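Enolase (alpha proteobacterium BAL199, PDB 3UGV) is a magnesium-binding member of the enolase superfamily that probably abstracts a proton from a carboxylate substrate, the metal ion stabilising the resulting enolate. Local coordinates at residues I107-K110 with T111-L115; L123-I126 with A127-V131; G229-M232 with A233-M236; N278-G281 with P282-H286; M298-F301 with M302-G305. All blocks are in the same frame, centred on the assembly; numbering follows the deposited sequence.

How the contacts relate
All five contacts are local, each joining neighbouring residues round a helical turn or cap, and they follow one another in series without nesting or crossing. Contacts 1 and 2 lie on the consecutive helices 104-114 and 123-142, which pack together. Contacts 3, 4 and 5 each lie where a loop after a strand of the parallel sheet enters a helix. Contact 3 stands apart, its centre about 23 Å or more from the centres of the others. Contacts 4 and 5 touch through Tyr280, Asn278 and Arg303. Contact 5 packs against Ser129 and Met125 of contact 2 and Tyr108 of contact 1, tying the N-terminal helices to the barrel. Contacts 2, 4 and 5 also meet the second subunit.

Contact 1. Residues I107-K110 with T111-L115; sequences IYDK and TRKSL
Arg112 lays its aliphatic stem over the ring of Tyr108, one turn back on helix 104-114. The two side chains run side by side in the same direction, and Arg112 CD makes a CH-pi contact 3.8 Å from the centroid of the Tyr108 ring, displaced toward its rim. A bend in the arginine chain (chi3 97°) leaves the guanidinium only 15° from parallel to the ring, with Tyr108 OH over its face, off centre, and 3.6 Å from Arg112 NH1. Met125 of helix 123-142 packs on both residues. The charged pair is looser: Asp109 OD1 and Lys113 NZ form a salt bridge of 3.6 Å on the exposed flank, where the CE methylene comes nearer the carboxylate than the ammonium does. Among the hydrogen bonds, the backbone repeats the four-residue step from Thr111 N to Ile107 O (2.8 Å) as far as Ser114 N to Lys110 O. Thr111 OG1 has one proton for two carbonyls, Ile107 O at 3.1 Å and Tyr108 O at 3.2 Å, while Ser114 OG donates back to Thr111 O. The methyls Ile107 CG2 and Thr111 CG2 meet at 3.7 Å, on a side packed against helices 83-97 and 123-142. A buried face backed by a charged outer one marks an amphipathic helix, here in the N-terminal domain of the mandelate racemase/muconate lactonizing enzyme family.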
loop_
_atom_site.group_PDB
_atom_site.type_symbol
_atom_site.label_atom_id
_atom_site.label_comp_id
_atom_site.label_asym_id
_atom_site.label_seq_id
_atom_site.Cartn_x
_atom_site.Cartn_y
_atom_site.Cartn_z
ATOM N N ILE F 107 -32.971 -12.753 -17.618
ATOM C CA ILE F 107 -33.723 -13.197 -16.461
ATOM C C ILE F 107 -32.930 -13.051 -15.160
ATOM O O ILE F 107 -33.483 -12.676 -14.133
ATOM C CB ILE F 107 -34.166 -14.650 -16.639
ATOM C CG1 ILE F 107 -35.214 -14.742 -17.749
ATOM C CG2 ILE F 107 -34.689 -15.206 -15.338
ATOM C CD1 ILE F 107 -35.791 -16.143 -17.950
ATOM N N TYR F 108 -31.641 -13.353 -15.210
ATOM C CA TYR F 108 -30.777 -13.218 -14.043
ATOM C C TYR F 108 -30.807 -11.762 -13.582
ATOM O O TYR F 108 -30.922 -11.485 -12.394
ATOM C CB TYR F 108 -29.354 -13.671 -14.389
ATOM C CG TYR F 108 -28.320 -13.589 -13.272
ATOM C CD1 TYR F 108 -28.416 -14.391 -12.138
ATOM C CD2 TYR F 108 -27.221 -12.741 -13.379
ATOM C CE1 TYR F 108 -27.461 -14.328 -11.128
ATOM C CE2 TYR F 108 -26.263 -12.673 -12.376
ATOM C CZ TYR F 108 -26.385 -13.466 -11.253
ATOM O OH TYR F 108 -25.428 -13.395 -10.254
ATOM N N ASP F 109 -30.740 -10.828 -14.525
ATOM C CA ASP F 109 -30.837 -9.418 -14.166
ATOM C C ASP F 109 -32.212 -9.041 -13.593
ATOM O O ASP F 109 -32.286 -8.378 -12.559
ATOM C CB ASP F 109 -30.481 -8.523 -15.345
ATOM C CG ASP F 109 -30.732 -7.057 -15.052
ATOM O OD1 ASP F 109 -29.873 -6.440 -14.377
ATOM O OD2 ASP F 109 -31.784 -6.526 -15.491
ATOM N N LYS F 110 -33.288 -9.474 -14.251
ATOM C CA LYS F 110 -34.657 -9.172 -13.800
ATOM C C LYS F 110 -35.016 -9.771 -12.431
ATOM O O LYS F 110 -35.671 -9.117 -11.626
ATOM C CB LYS F 110 -35.697 -9.620 -14.838
ATOM C CG LYS F 110 -35.558 -8.966 -16.221
ATOM C CD LYS F 110 -36.539 -9.574 -17.230
ATOM C CE LYS F 110 -36.395 -8.933 -18.603
ATOM N NZ LYS F 110 -37.426 -9.432 -19.559
ATOM N N THR F 111 -34.606 -11.012 -12.176
ATOM C CA THR F 111 -34.860 -11.638 -10.880
ATOM C C THR F 111 -34.115 -10.954 -9.725
ATOM O O THR F 111 -34.688 -10.731 -8.655
ATOM C CB THR F 111 -34.542 -13.147 -10.884
ATOM O OG1 THR F 111 -33.146 -13.356 -11.151
ATOM C CG2 THR F 111 -35.372 -13.861 -11.938
ATOM N N ARG F 112 -32.845 -10.617 -9.942
ATOM C CA ARG F 112 -32.056 -9.919 -8.928
ATOM C C ARG F 112 -32.537 -8.491 -8.666
ATOM O O ARG F 112 -32.508 -8.028 -7.523
ATOM C CB ARG F 112 -30.572 -9.924 -9.284
ATOM C CG ARG F 112 -29.943 -11.310 -9.210
ATOM C CD ARG F 112 -28.429 -11.245 -9.367
ATOM N NE ARG F 112 -27.734 -11.263 -8.083
ATOM C CZ ARG F 112 -26.538 -10.717 -7.886
ATOM N NH1 ARG F 112 -25.923 -10.104 -8.891
ATOM N NH2 ARG F 112 -25.962 -10.774 -6.690
ATOM N N LYS F 113 -32.977 -7.792 -9.712
ATOM C CA LYS F 113 -33.550 -6.454 -9.532
ATOM C C LYS F 113 -34.830 -6.492 -8.699
ATOM O O LYS F 113 -35.064 -5.604 -7.884
ATOM C CB LYS F 113 -33.853 -5.778 -10.872
ATOM C CG LYS F 113 -32.655 -5.183 -11.600
ATOM C CD LYS F 113 -33.125 -4.384 -12.829
ATOM C CE LYS F 113 -31.993 -4.082 -13.819
ATOM N NZ LYS F 113 -30.902 -3.232 -13.254
ATOM N N SER F 114 -35.663 -7.511 -8.905
ATOM C CA SER F 114 -36.957 -7.574 -8.215
ATOM C C SER F 114 -36.809 -7.657 -6.688
ATOM O O SER F 114 -37.713 -7.250 -5.946
ATOM C CB SER F 114 -37.807 -8.743 -8.724
ATOM O OG SER F 114 -37.344 -9.989 -8.211
ATOM N N LEU F 115 -35.670 -8.185 -6.229
ATOM C CA LEU F 115 -35.424 -8.351 -4.798
ATOM C C LEU F 115 -34.261 -7.519 -4.221
ATOM O O LEU F 115 -33.835 -7.761 -3.082
ATOM C CB LEU F 115 -35.225 -9.834 -4.450
ATOM C CG LEU F 115 -36.425 -10.790 -4.552
ATOM C CD1 LEU F 115 -36.052 -12.147 -3.967
ATOM C CD2 LEU F 115 -37.660 -10.222 -3.853
#

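Contact 2. Residues L123-I126 with A127-V131; sequences LSMI and AASGV
Ala127 meets Leu123 and Ser124 through its backbone at the start of helix 123-142. Its N donates to Leu123 O at 3.2 Å, and a weak, bent second bond runs to Ser124 O, whose better partner is Ala128 N at 3.2 Å. The Ala127 methyl also packs on Met93 of helix 83-97. Ile126 likewise serves both the turn and its surroundings: its carbonyl O accepts from Gly130 N at 3.2 Å, while its branched side chain leaves the turn for Leu86 and Met302 of its own chain and for Val118 of the second subunit. Met125 adds a side-chain contact. Its CG lies opposite the backbone N (chi1 179°), and a bend at chi2 (53°) brings SD within 3.8 Å of Ser129 OG before the chain goes on to Tyr280. The carbonyl of Met125 is approached twice from Ser129, by N at 2.8 Å and by OG at 2.9 Å. That hydroxyl folds back on the preceding turn, but Met302 O, in the short helix 301-304, also lies near it as a weak partner. The carbonyls of residues 123-126 thus accept from the N-H groups of residues 127-130, and the two buried hydroxyls look beyond them: Ser124 OG is satisfied by Gly119 O, whereas Ser129 OG, with one proton to give, must choose or share between Met125 O of its own helix and Met302 O of the barrel domain.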
loop_
_atom_site.group_PDB
_atom_site.type_symbol
_atom_site.label_atom_id
_atom_site.label_comp_id
_atom_site.label_asym_id
_atom_site.label_seq_id
_atom_site.Cartn_x
_atom_site.Cartn_y
_atom_site.Cartn_z
ATOM N N LEU F 123 -30.975 -15.175 0.697
ATOM C CA LEU F 123 -32.153 -15.840 0.130
ATOM C C LEU F 123 -32.539 -15.354 -1.265
ATOM O O LEU F 123 -32.990 -16.151 -2.080
ATOM C CB LEU F 123 -33.352 -15.741 1.079
ATOM C CG LEU F 123 -33.208 -16.513 2.398
ATOM C CD1 LEU F 123 -34.166 -15.986 3.472
ATOM C CD2 LEU F 123 -33.396 -18.016 2.177
ATOM N N SER F 124 -32.360 -14.058 -1.533
ATOM C CA SER F 124 -32.668 -13.484 -2.852
ATOM C C SER F 124 -31.856 -14.172 -3.954
ATOM O O SER F 124 -32.399 -14.634 -4.955
ATOM C CB SER F 124 -32.365 -11.978 -2.893
ATOM O OG SER F 124 -32.926 -11.276 -1.804
ATOM N N MET F 125 -30.543 -14.205 -3.749
ATOM C CA MET F 125 -29.602 -14.817 -4.665
ATOM C C MET F 125 -29.972 -16.288 -4.911
ATOM O O MET F 125 -29.924 -16.772 -6.042
ATOM C CB MET F 125 -28.180 -14.695 -4.082
ATOM C CG MET F 125 -27.063 -15.312 -4.932
ATOM S SD MET F 125 -27.112 -14.698 -6.626
ATOM C CE MET F 125 -25.477 -13.984 -6.754
ATOM N N ILE F 126 -30.358 -16.982 -3.843
ATOM C CA ILE F 126 -30.670 -18.407 -3.916
ATOM C C ILE F 126 -31.885 -18.735 -4.797
ATOM O O ILE F 126 -31.870 -19.720 -5.544
ATOM C CB ILE F 126 -30.826 -19.016 -2.514
ATOM C CG1 ILE F 126 -29.499 -18.897 -1.759
ATOM C CG2 ILE F 126 -31.238 -20.473 -2.611
ATOM C CD1 ILE F 126 -29.489 -19.564 -0.420
ATOM N N ALA F 127 -32.930 -17.915 -4.722
ATOM C CA ALA F 127 -34.096 -18.147 -5.559
ATOM C C ALA F 127 -33.726 -17.894 -7.011
ATOM O O ALA F 127 -34.046 -18.701 -7.889
ATOM C CB ALA F 127 -35.237 -17.269 -5.148
ATOM N N ALA F 128 -33.033 -16.786 -7.259
ATOM C CA ALA F 128 -32.577 -16.460 -8.612
ATOM C C ALA F 128 -31.634 -17.511 -9.202
ATOM O O ALA F 128 -31.701 -17.781 -10.389
ATOM C CB ALA F 128 -31.921 -15.088 -8.649
ATOM N N SER F 129 -30.753 -18.083 -8.379
ATOM C CA SER F 129 -29.785 -19.077 -8.857
ATOM C C SER F 129 -30.484 -20.352 -9.322
ATOM O O SER F 129 -30.102 -20.956 -10.323
ATOM C CB SER F 129 -28.757 -19.407 -7.769
ATOM O OG SER F 129 -27.901 -18.309 -7.506
ATOM N N GLY F 130 -31.525 -20.743 -8.596
ATOM C CA GLY F 130 -32.324 -21.904 -8.953
ATOM C C GLY F 130 -33.042 -21.739 -10.279
ATOM O O GLY F 130 -33.142 -22.687 -11.070
ATOM N N VAL F 131 -33.562 -20.537 -10.516
ATOM C CA VAL F 131 -34.210 -20.224 -11.781
ATOM C C VAL F 131 -33.156 -20.275 -12.863
ATOM O O VAL F 131 -33.359 -20.880 -13.911
ATOM C CB VAL F 131 -34.816 -18.812 -11.767
ATOM C CG1 VAL F 131 -35.126 -18.348 -13.176
ATOM C CG2 VAL F 131 -36.052 -18.767 -10.873
#

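Contact 3. Residues G229-M232 with A233-M236; sequences GLDM and AEAM
Asp231 and Glu234 form a capping box at the start of helix 232-242, in the loop that follows barrel strand 221-225. Asp231, the N-cap, folds its carboxylate over the first turn (chi1 71°), and Glu234 N donates to Asp231 OD1 at 2.8 Å in a nearly straight bond (168°). In return Asp231 N reaches Glu234 OE1 at 3.2 Å, met on its anti side and 23° out of the carboxylate plane. Flanking the box, Leu230 CB and Ala235 CB pack 4.1 Å apart, in the positions of a hydrophobic staple; Pro253 and Val254 also cover Ala235. Further along the turn Met232 CE and Met236 CG touch at 4.1 Å, beside residues of the third subunit. The two carboxylates are stacked, with Asp231 OD1 and Glu234 OE1 3.8 Å apart, and probably repel. A water may relieve this, donating to Asp231 OD2 at 2.8 Å and, weakly, to Glu234 OE2 at 3.5 Å. Each acid thus takes a backbone N-H while the water spans their outer oxygens, and the positive end of the helix dipole probably offsets part of the repulsion between them.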
loop_
_atom_site.group_PDB
_atom_site.type_symbol
_atom_site.label_atom_id
_atom_site.label_comp_id
_atom_site.label_asym_id
_atom_site.label_seq_id
_atom_site.Cartn_x
_atom_site.Cartn_y
_atom_site.Cartn_z
ATOM N N GLY F 229 -15.929 -23.660 11.878
ATOM C CA GLY F 229 -16.126 -23.994 13.283
ATOM C C GLY F 229 -15.193 -23.347 14.294
ATOM O O GLY F 229 -15.362 -23.522 15.504
ATOM N N LEU F 230 -14.198 -22.604 13.817
ATOM C CA LEU F 230 -13.174 -22.084 14.718
ATOM C C LEU F 230 -13.239 -20.579 14.794
ATOM O O LEU F 230 -13.670 -19.925 13.850
ATOM C CB LEU F 230 -11.782 -22.500 14.247
ATOM C CG LEU F 230 -11.592 -23.969 13.894
ATOM C CD1 LEU F 230 -10.147 -24.203 13.513
ATOM C CD2 LEU F 230 -11.985 -24.853 15.072
ATOM N N ASP F 231 -12.804 -20.030 15.923
ATOM C CA ASP F 231 -12.587 -18.592 16.017
ATOM C C ASP F 231 -11.132 -18.365 15.631
ATOM O O ASP F 231 -10.409 -19.334 15.413
ATOM C CB ASP F 231 -12.948 -18.040 17.411
ATOM C CG ASP F 231 -11.955 -18.462 18.525
ATOM O OD1 ASP F 231 -10.756 -18.726 18.252
ATOM O OD2 ASP F 231 -12.384 -18.500 19.701
ATOM N N MET F 232 -10.698 -17.113 15.526
ATOM C CA MET F 232 -9.368 -16.848 15.006
ATOM C C MET F 232 -8.249 -17.447 15.851
ATOM O O MET F 232 -7.272 -17.967 15.307
ATOM C CB MET F 232 -9.152 -15.350 14.772
ATOM C CG MET F 232 -9.511 -14.923 13.363
ATOM S SD MET F 232 -8.599 -15.844 12.094
ATOM C CE MET F 232 -6.950 -15.158 12.308
ATOM N N ALA F 233 -8.383 -17.378 17.173
ATOM C CA ALA F 233 -7.363 -17.946 18.051
ATOM C C ALA F 233 -7.250 -19.451 17.823
ATOM O O ALA F 233 -6.162 -19.974 17.540
ATOM C CB ALA F 233 -7.667 -17.650 19.492
ATOM N N GLU F 234 -8.375 -20.143 17.919
ATOM C CA GLU F 234 -8.379 -21.576 17.669
ATOM C C GLU F 234 -7.857 -21.878 16.274
ATOM O O GLU F 234 -7.181 -22.881 16.066
ATOM C CB GLU F 234 -9.782 -22.157 17.850
ATOM C CG GLU F 234 -10.297 -22.091 19.282
ATOM C CD GLU F 234 -11.815 -22.312 19.380
ATOM O OE1 GLU F 234 -12.542 -22.091 18.371
ATOM O OE2 GLU F 234 -12.279 -22.702 20.480
ATOM N N ALA F 235 -8.160 -21.016 15.307
ATOM C CA ALA F 235 -7.750 -21.329 13.943
ATOM C C ALA F 235 -6.245 -21.192 13.755
ATOM O O ALA F 235 -5.630 -21.947 13.000
ATOM C CB ALA F 235 -8.497 -20.478 12.929
ATOM N N MET F 236 -5.650 -20.222 14.430
ATOM C CA MET F 236 -4.217 -20.015 14.289
ATOM C C MET F 236 -3.514 -21.246 14.845
ATOM O O MET F 236 -2.648 -21.816 14.197
ATOM C CB MET F 236 -3.770 -18.733 15.003
ATOM C CG MET F 236 -4.276 -17.455 14.335
ATOM S SD MET F 236 -3.701 -15.970 15.177
ATOM C CE MET F 236 -1.916 -16.217 15.009
HETATM O O HOH W 1 -11.570 -19.716 22.129
#

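Contact 4. Residues N278-G281 with P282-H286; sequences NFYG and PREMH
Tyr280 and Glu284 clasp a loop onto the helix that it leads into, between strand 273-275 and helix 282-290 of the barrel domain. Tyr280 N donates to Glu284 OE1 at 2.7 Å along an almost straight line (177°), yet it comes in from above the carboxylate plane. The extended outer chain of Glu284 runs beside the tyrosine in the same direction, which also brings its OE2 to 3.5 Å from Tyr280 CB. A water reinforces the clasp, donating to Tyr280 O at 2.9 Å and accepting from Glu284 N at 3.1 Å. Gly281 is the N-cap; its phi of 98° lets the chain turn into the helix, and its O takes weak bonds from Glu284 N and Met285 N. Lower on the turn, Met285 crosses Phe279 at about a right angle. Met285 CA lies over the ring face, 4.0 Å from the Phe279 centroid in a CH-pi contact, and Met285 CB reaches Phe279 CD2 at 3.7 Å. Val297 touches both side chains, so this apolar layer continues into the neighbouring strand. At the subunit interfaces Arg283 NE bonds to Ala319 O of the fourth subunit and NH1 makes a salt bridge to Asp257 of the second. The loop follows directly on Glu277, a magnesium ligand, and belongs to the C-terminal strand ends of a beta/alpha barrel, where enolase-superfamily active sites lie.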
loop_
_atom_site.group_PDB
_atom_site.type_symbol
_atom_site.label_atom_id
_atom_site.label_comp_id
_atom_site.label_asym_id
_atom_site.label_seq_id
_atom_site.Cartn_x
_atom_site.Cartn_y
_atom_site.Cartn_z
ATOM N N ASN F 278 -19.367 -19.805 0.153
ATOM C CA ASN F 278 -20.291 -18.787 0.667
ATOM C C ASN F 278 -20.207 -17.430 -0.034
ATOM O O ASN F 278 -20.766 -16.450 0.459
ATOM C CB ASN F 278 -20.088 -18.588 2.161
ATOM C CG ASN F 278 -20.751 -19.679 2.989
ATOM O OD1 ASN F 278 -21.975 -19.701 3.155
ATOM N ND2 ASN F 278 -19.941 -20.588 3.517
ATOM N N PHE F 279 -19.490 -17.377 -1.158
ATOM C CA PHE F 279 -19.458 -16.189 -2.008
ATOM C C PHE F 279 -20.837 -15.943 -2.624
ATOM O O PHE F 279 -21.329 -16.761 -3.405
ATOM C CB PHE F 279 -18.488 -16.387 -3.175
ATOM C CG PHE F 279 -17.039 -16.330 -2.798
ATOM C CD1 PHE F 279 -16.634 -15.795 -1.587
ATOM C CD2 PHE F 279 -16.075 -16.801 -3.678
ATOM C CE1 PHE F 279 -15.308 -15.733 -1.263
ATOM C CE2 PHE F 279 -14.744 -16.756 -3.352
ATOM C CZ PHE F 279 -14.357 -16.209 -2.144
ATOM N N TYR F 280 -21.455 -14.817 -2.301
ATOM C CA TYR F 280 -22.704 -14.447 -2.968
ATOM C C TYR F 280 -22.434 -13.547 -4.176
ATOM O O TYR F 280 -22.485 -12.324 -4.073
ATOM C CB TYR F 280 -23.673 -13.794 -1.978
ATOM C CG TYR F 280 -24.317 -14.808 -1.062
ATOM C CD1 TYR F 280 -25.460 -15.495 -1.460
ATOM C CD2 TYR F 280 -23.762 -15.106 0.188
ATOM C CE1 TYR F 280 -26.045 -16.442 -0.641
ATOM C CE2 TYR F 280 -24.330 -16.061 1.011
ATOM C CZ TYR F 280 -25.478 -16.725 0.592
ATOM O OH TYR F 280 -26.063 -17.677 1.398
ATOM N N GLY F 281 -22.117 -14.163 -5.312
ATOM C CA GLY F 281 -21.848 -13.426 -6.538
ATOM C C GLY F 281 -20.367 -13.201 -6.833
ATOM O O GLY F 281 -19.520 -13.283 -5.941
ATOM N N PRO F 282 -20.044 -12.913 -8.099
ATOM C CA PRO F 282 -18.651 -12.752 -8.534
ATOM C C PRO F 282 -17.980 -11.514 -7.957
ATOM O O PRO F 282 -16.762 -11.492 -7.763
ATOM C CB PRO F 282 -18.763 -12.616 -10.071
ATOM C CG PRO F 282 -20.145 -13.126 -10.427
ATOM C CD PRO F 282 -21.008 -12.872 -9.219
ATOM N N ARG F 283 -18.749 -10.468 -7.707
ATOM C CA ARG F 283 -18.151 -9.289 -7.104
ATOM C C ARG F 283 -17.600 -9.663 -5.720
ATOM O O ARG F 283 -16.539 -9.188 -5.310
ATOM C CB ARG F 283 -19.127 -8.107 -7.046
ATOM C CG ARG F 283 -18.653 -6.947 -6.151
ATOM C CD ARG F 283 -19.426 -5.689 -6.450
ATOM N NE ARG F 283 -19.146 -5.226 -7.807
ATOM C CZ ARG F 283 -20.003 -4.553 -8.568
ATOM N NH1 ARG F 283 -21.208 -4.257 -8.111
ATOM N NH2 ARG F 283 -19.658 -4.182 -9.791
ATOM N N GLU F 284 -18.294 -10.547 -5.018
ATOM C CA GLU F 284 -17.832 -10.978 -3.701
ATOM C C GLU F 284 -16.505 -11.738 -3.790
ATOM O O GLU F 284 -15.602 -11.507 -2.988
ATOM C CB GLU F 284 -18.891 -11.821 -3.025
ATOM C CG GLU F 284 -18.931 -11.695 -1.528
ATOM C CD GLU F 284 -20.278 -12.142 -0.971
ATOM O OE1 GLU F 284 -20.354 -13.256 -0.394
ATOM O OE2 GLU F 284 -21.260 -11.375 -1.127
ATOM N N MET F 285 -16.384 -12.620 -4.778
ATOM C CA MET F 285 -15.128 -13.316 -5.055
ATOM C C MET F 285 -13.994 -12.311 -5.335
ATOM O O MET F 285 -12.872 -12.428 -4.825
ATOM C CB MET F 285 -15.278 -14.259 -6.262
ATOM C CG MET F 285 -13.978 -15.032 -6.576
ATOM S SD MET F 285 -14.078 -16.085 -8.034
ATOM C CE MET F 285 -15.038 -17.436 -7.385
ATOM N N HIS F 286 -14.301 -11.320 -6.154
ATOM C CA HIS F 286 -13.327 -10.307 -6.546
ATOM C C HIS F 286 -12.817 -9.547 -5.304
ATOM O O HIS F 286 -11.619 -9.269 -5.175
ATOM C CB HIS F 286 -13.972 -9.389 -7.610
ATOM C CG HIS F 286 -13.451 -7.986 -7.623
ATOM N ND1 HIS F 286 -12.225 -7.648 -8.157
ATOM C CD2 HIS F 286 -14.010 -6.826 -7.198
ATOM C CE1 HIS F 286 -12.045 -6.343 -8.047
ATOM N NE2 HIS F 286 -13.112 -5.821 -7.465
HETATM O O HOH W 2 -21.302 -10.232 -5.705
#

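Contact 5. Residues M298-F301 with M302-G305; sequences MPDF and MRIG
Pro299 and Ile304 lie side by side in the close-packed part of this turn, with Pro299 CB 3.6 Å from Ile304 CD1. Ile304 CG1, placed opposite the backbone N (chi1 -162°), and the turn at chi2 (84°) together bring that methyl onto the proline ring. Beside them Asp300 O is gripped twice, by Ile304 N at 2.8 Å nearly along the carbonyl axis and by Arg303 N at 3.1 Å from above the carbonyl plane. Asp300 is the N-cap of the short helix 301-304: its OD1 accepts from Met302 N at 2.9 Å, closing an Asx turn, and weakly from Arg303 N at 3.4 Å. Gly305, with positive phi, leaves the helical conformation. The other flank is looser though still buried. Asp300 OD2 and Arg303 NH1 form a long salt bridge of 3.8 Å, with the oxygen well out of the guanidinium plane, so that only the charges interact. Their firmer partners are elsewhere: His327 binds Asp300 OD2, in a pairing consistent with the Asp-His dyad of mandelate racemase, while Arg303 NH1 bonds to Glu277 O of its own chain and NH2 to Phe117 O of the second subunit. Met302 CE covers one face of the Arg303 guanidinium near its rim, 3.5 Å above the plane.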
loop_
_atom_site.group_PDB
_atom_site.type_symbol
_atom_site.label_atom_id
_atom_site.label_comp_id
_atom_site.label_asym_id
_atom_site.label_seq_id
_atom_site.Cartn_x
_atom_site.Cartn_y
_atom_site.Cartn_z
ATOM N N MET F 298 -13.989 -22.078 -4.221
ATOM C CA MET F 298 -14.964 -23.073 -4.679
ATOM C C MET F 298 -16.399 -22.570 -4.526
ATOM O O MET F 298 -17.047 -22.836 -3.514
ATOM C CB MET F 298 -14.796 -24.419 -3.938
ATOM C CG MET F 298 -14.705 -24.270 -2.416
ATOM S SD MET F 298 -14.525 -25.852 -1.530
ATOM C CE MET F 298 -16.222 -26.402 -1.489
ATOM N N PRO F 299 -16.912 -21.854 -5.539
ATOM C CA PRO F 299 -18.274 -21.311 -5.438
ATOM C C PRO F 299 -19.356 -22.392 -5.420
ATOM O O PRO F 299 -19.219 -23.450 -6.036
ATOM C CB PRO F 299 -18.405 -20.454 -6.701
ATOM C CG PRO F 299 -17.010 -20.155 -7.088
ATOM C CD PRO F 299 -16.231 -21.386 -6.750
ATOM N N ASP F 300 -20.419 -22.108 -4.683
ATOM C CA ASP F 300 -21.601 -22.941 -4.602
ATOM C C ASP F 300 -22.636 -22.346 -5.559
ATOM O O ASP F 300 -22.818 -21.128 -5.575
ATOM C CB ASP F 300 -22.119 -22.896 -3.164
ATOM C CG ASP F 300 -23.449 -23.593 -3.001
ATOM O OD1 ASP F 300 -24.472 -23.002 -3.396
ATOM O OD2 ASP F 300 -23.475 -24.726 -2.473
ATOM N N PHE F 301 -23.318 -23.185 -6.343
ATOM C CA PHE F 301 -24.206 -22.690 -7.417
ATOM C C PHE F 301 -25.472 -21.941 -6.978
ATOM O O PHE F 301 -25.982 -21.082 -7.708
ATOM C CB PHE F 301 -24.538 -23.808 -8.416
ATOM C CG PHE F 301 -23.335 -24.296 -9.164
ATOM C CD1 PHE F 301 -22.891 -23.629 -10.297
ATOM C CD2 PHE F 301 -22.613 -25.381 -8.703
ATOM C CE1 PHE F 301 -21.766 -24.052 -10.971
ATOM C CE2 PHE F 301 -21.481 -25.813 -9.374
ATOM C CZ PHE F 301 -21.054 -25.146 -10.504
ATOM N N MET F 302 -25.994 -22.254 -5.800
ATOM C CA MET F 302 -27.139 -21.490 -5.334
ATOM C C MET F 302 -26.730 -20.107 -4.818
ATOM O O MET F 302 -27.561 -19.204 -4.752
ATOM C CB MET F 302 -27.945 -22.252 -4.284
ATOM C CG MET F 302 -27.433 -22.092 -2.888
ATOM S SD MET F 302 -28.525 -22.856 -1.674
ATOM C CE MET F 302 -27.485 -22.803 -0.213
ATOM N N ARG F 303 -25.446 -19.935 -4.492
ATOM C CA ARG F 303 -24.974 -18.685 -3.897
ATOM C C ARG F 303 -24.237 -17.792 -4.897
ATOM O O ARG F 303 -24.343 -16.570 -4.831
ATOM C CB ARG F 303 -24.071 -18.954 -2.689
ATOM C CG ARG F 303 -24.750 -19.628 -1.507
ATOM C CD ARG F 303 -23.865 -19.636 -0.243
ATOM N NE ARG F 303 -24.471 -20.439 0.819
ATOM C CZ ARG F 303 -24.121 -21.693 1.123
ATOM N NH1 ARG F 303 -23.145 -22.305 0.465
ATOM N NH2 ARG F 303 -24.748 -22.348 2.093
ATOM N N ILE F 304 -23.485 -18.398 -5.812
ATOM C CA ILE F 304 -22.712 -17.619 -6.768
ATOM C C ILE F 304 -23.577 -16.993 -7.868
ATOM O O ILE F 304 -23.142 -16.062 -8.549
ATOM C CB ILE F 304 -21.585 -18.450 -7.424
ATOM C CG1 ILE F 304 -20.537 -17.525 -8.062
ATOM C CG2 ILE F 304 -22.157 -19.406 -8.457
ATOM C CD1 ILE F 304 -19.481 -17.015 -7.082
ATOM N N GLY F 305 -24.787 -17.518 -8.055
ATOM C CA GLY F 305 -25.687 -17.028 -9.091
ATOM C C GLY F 305 -25.878 -18.006 -10.242
ATOM O O GLY F 305 -25.978 -17.605 -11.406
#